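Local structure of short-chain dehydrogenase/reductase SDR (5VA8) at residues C31-A37 with F236-A241. The protein binds NADP and probably catalyses NADP(H)-dependent oxidation or reduction, as other short-chain dehydrogenases/reductases do. Numbering follows the deposited sequence.
Sequences CAEALAA and FGRACA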
ATOM      1  N   CYS A  31     -14.266 -13.943  18.658  1.00 13.29           N
ATOM      2  CA  CYS A  31     -13.194 -13.331  19.441  1.00 12.10           C
ATOM      3  C   CYS A  31     -13.387 -13.581  20.931  1.00 14.20           C
ATOM      4  O   CYS A  31     -12.427 -13.912  21.643  1.00 14.59           O
ATOM      5  CB  CYS A  31     -13.114 -11.827  19.168  1.00 12.62           C
ATOM      6  SG  CYS A  31     -12.617 -11.419  17.482  1.00 14.26           S
ATOM      7  N   ALA A  32     -14.619 -13.419  21.424  1.00 13.78           N
ATOM      8  CA  ALA A  32     -14.877 -13.648  22.840  1.00 14.36           C
ATOM      9  C   ALA A  32     -14.562 -15.080  23.238  1.00 14.67           C
ATOM     10  O   ALA A  32     -13.951 -15.316  24.285  1.00 16.79           O
ATOM     11  CB  ALA A  32     -16.334 -13.314  23.171  1.00 15.26           C
ATOM     12  N   GLU A  33     -14.980 -16.053  22.421  1.00 15.11           N
ATOM     13  CA  GLU A  33     -14.722 -17.453  22.747  1.00 16.45           C
ATOM     14  C   GLU A  33     -13.228 -17.748  22.753  1.00 16.44           C
ATOM     15  O   GLU A  33     -12.743 -18.502  23.605  1.00 18.83           O
ATOM     16  CB  GLU A  33     -15.439 -18.375  21.757  1.00 17.72           C
ATOM     17  CG  GLU A  33     -16.960 -18.207  21.797  1.00 19.62           C
ATOM     18  CD  GLU A  33     -17.724 -19.421  21.315  1.00 39.30           C
ATOM     19  OE1 GLU A  33     -17.596 -20.489  21.954  1.00 48.25           O
ATOM     20  OE2 GLU A  33     -18.463 -19.309  20.306  1.00 32.89           O
ATOM     21  N   ALA A  34     -12.486 -17.179  21.801  1.00 15.72           N
ATOM     22  CA  ALA A  34     -11.057 -17.471  21.720  1.00 15.90           C
ATOM     23  C   ALA A  34     -10.302 -16.848  22.885  1.00 15.41           C
ATOM     24  O   ALA A  34      -9.396 -17.477  23.445  1.00 17.63           O
ATOM     25  CB  ALA A  34     -10.494 -16.981  20.387  1.00 18.57           C
ATOM     26  N   LEU A  35     -10.673 -15.625  23.280  1.00 16.39           N
ATOM     27  CA  LEU A  35     -10.044 -15.006  24.448  1.00 15.09           C
ATOM     28  C   LEU A  35     -10.385 -15.774  25.720  1.00 17.32           C
ATOM     29  O   LEU A  35      -9.501 -16.067  26.536  1.00 16.90           O
ATOM     30  CB  LEU A  35     -10.463 -13.535  24.562  1.00 16.51           C
ATOM     31  CG  LEU A  35      -9.942 -12.626  23.445  1.00 16.12           C
ATOM     32  CD1 LEU A  35     -10.649 -11.268  23.467  1.00 14.98           C
ATOM     33  CD2 LEU A  35      -8.425 -12.448  23.556  1.00 15.98           C
ATOM     34  N   ALA A  36     -11.659 -16.133  25.898  1.00 15.30           N
ATOM     35  CA  ALA A  36     -12.046 -16.913  27.073  1.00 16.38           C
ATOM     36  C   ALA A  36     -11.297 -18.239  27.134  1.00 19.37           C
ATOM     37  O   ALA A  36     -10.925 -18.700  28.222  1.00 18.94           O
ATOM     38  CB  ALA A  36     -13.558 -17.150  27.071  1.00 16.36           C
ATOM     39  N   ALA A  37     -11.074 -18.875  25.973  1.00 16.81           N
ATOM     40  CA  ALA A  37     -10.351 -20.142  25.933  1.00 19.54           C
ATOM     41  C   ALA A  37      -8.923 -20.005  26.438  1.00 21.62           C
ATOM     42  O   ALA A  37      -8.332 -20.995  26.885  1.00 23.25           O
ATOM     43  CB  ALA A  37     -10.337 -20.700  24.507  1.00 18.99           C
ATOM     44  N   PHE A 236     -11.065 -16.612  12.919  1.00 15.63           N
ATOM     45  CA  PHE A 236     -10.959 -15.168  13.109  1.00 14.77           C
ATOM     46  C   PHE A 236     -10.643 -14.841  14.566  1.00 13.26           C
ATOM     47  O   PHE A 236      -9.740 -14.048  14.860  1.00 14.19           O
ATOM     48  CB  PHE A 236     -12.262 -14.488  12.678  1.00 14.25           C
ATOM     49  CG  PHE A 236     -12.174 -12.987  12.631  1.00 14.71           C
ATOM     50  CD1 PHE A 236     -11.629 -12.342  11.524  1.00 15.83           C
ATOM     51  CD2 PHE A 236     -12.618 -12.221  13.703  1.00 14.69           C
ATOM     52  CE1 PHE A 236     -11.546 -10.953  11.482  1.00 14.88           C
ATOM     53  CE2 PHE A 236     -12.532 -10.833  13.667  1.00 13.85           C
ATOM     54  CZ  PHE A 236     -11.993 -10.200  12.560  1.00 13.53           C
ATOM     55  N   GLY A 237     -11.373 -15.473  15.491  1.00 14.44           N
ATOM     56  CA  GLY A 237     -11.116 -15.259  16.906  1.00 14.76           C
ATOM     57  C   GLY A 237      -9.721 -15.682  17.329  1.00 13.11           C
ATOM     58  O   GLY A 237      -9.109 -15.047  18.192  1.00 14.84           O
ATOM     59  N   ARG A 238      -9.203 -16.771  16.746  1.00 14.91           N
ATOM     60  CA  ARG A 238      -7.853 -17.203  17.096  0.54 13.03           C
ATOM     61  C   ARG A 238      -6.817 -16.164  16.687  1.00 12.91           C
ATOM     62  O   ARG A 238      -5.857 -15.918  17.424  1.00 14.12           O
ATOM     63  CB  ARG A 238      -7.535 -18.553  16.448  0.54 15.95           C
ATOM     64  CG  ARG A 238      -8.508 -19.668  16.781  0.54 20.24           C
ATOM     65  CD  ARG A 238      -8.526 -20.037  18.254  0.54 26.65           C
ATOM     66  NE  ARG A 238      -9.333 -21.242  18.462  0.54 34.03           N
ATOM     67  CZ  ARG A 238      -9.681 -21.728  19.651  0.54 36.09           C
ATOM     68  NH1 ARG A 238      -9.305 -21.115  20.765  0.54 31.91           N
ATOM     69  NH2 ARG A 238     -10.415 -22.831  19.723  0.54 37.07           N
ATOM     70  N   ALA A 239      -6.986 -15.548  15.513  1.00 13.32           N
ATOM     71  CA  ALA A 239      -6.070 -14.479  15.119  1.00 13.63           C
ATOM     72  C   ALA A 239      -6.176 -13.295  16.071  1.00 12.70           C
ATOM     73  O   ALA A 239      -5.163 -12.699  16.450  1.00 14.85           O
ATOM     74  CB  ALA A 239      -6.347 -14.033  13.685  1.00 16.16           C
ATOM     75  N   CYS A 240      -7.399 -12.950  16.476  1.00 12.39           N
ATOM     76  CA  CYS A 240      -7.579 -11.904  17.473  1.00 12.74           C
ATOM     77  C   CYS A 240      -6.842 -12.247  18.766  1.00 12.38           C
ATOM     78  O   CYS A 240      -6.142 -11.406  19.340  1.00 14.03           O
ATOM     79  CB  CYS A 240      -9.069 -11.708  17.739  1.00 13.93           C
ATOM     80  SG  CYS A 240      -9.441 -10.398  18.935  1.00 14.85           S
ATOM     81  N   ALA A 241      -6.980 -13.490  19.231  1.00 13.26           N
ATOM     82  CA  ALA A 241      -6.323 -13.884  20.474  1.00 13.93           C
ATOM     83  C   ALA A 241      -4.810 -13.779  20.348  1.00 15.72           C
ATOM     84  O   ALA A 241      -4.134 -13.341  21.284  1.00 15.15           O
ATOM     85  CB  ALA A 241      -6.738 -15.302  20.875  1.00 15.62           C
TER
HETATM   86  O   HOH W   1      -7.936 -19.239  21.640  1.00 26.78           O
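Two helices of the Rossmann fold pack here: 26-37, which follows the first strand of the parallel sheet, and 233-243, which comes just before the last. Their local axes approach to 7.6 Å and cross at -51°, and Gly237 helps allow it. CA of Gly237 sits 3.8 Å from CA of Cys31, and a beta carbon on it would be tight against Cys31 N (3.1 Å) and Ala34 CB (3.3 Å). Ala34, small as well, sets its CB 3.2 Å from Gly237 O and 4.1 Å from Ala241 CB. In the classic SDR core, helices cover both faces of the sheet; on this face the pair rests partly on strand 141-146, with Cys31 and Phe236 both reaching Ile146. On the side facing the sheet, Cys31 SG lies 3.6 Å from Cys240 CB; its 3.9 Å approach to Phe236 CE2 is an oblique sulfur-aromatic contact. Further along, Leu35 CD2 comes within 4.0 Å of Ala241 CA. At the outer edge, a water donates to Ala34 O (2.9 Å) and accepts from Arg238 NH1 (2.5 Å).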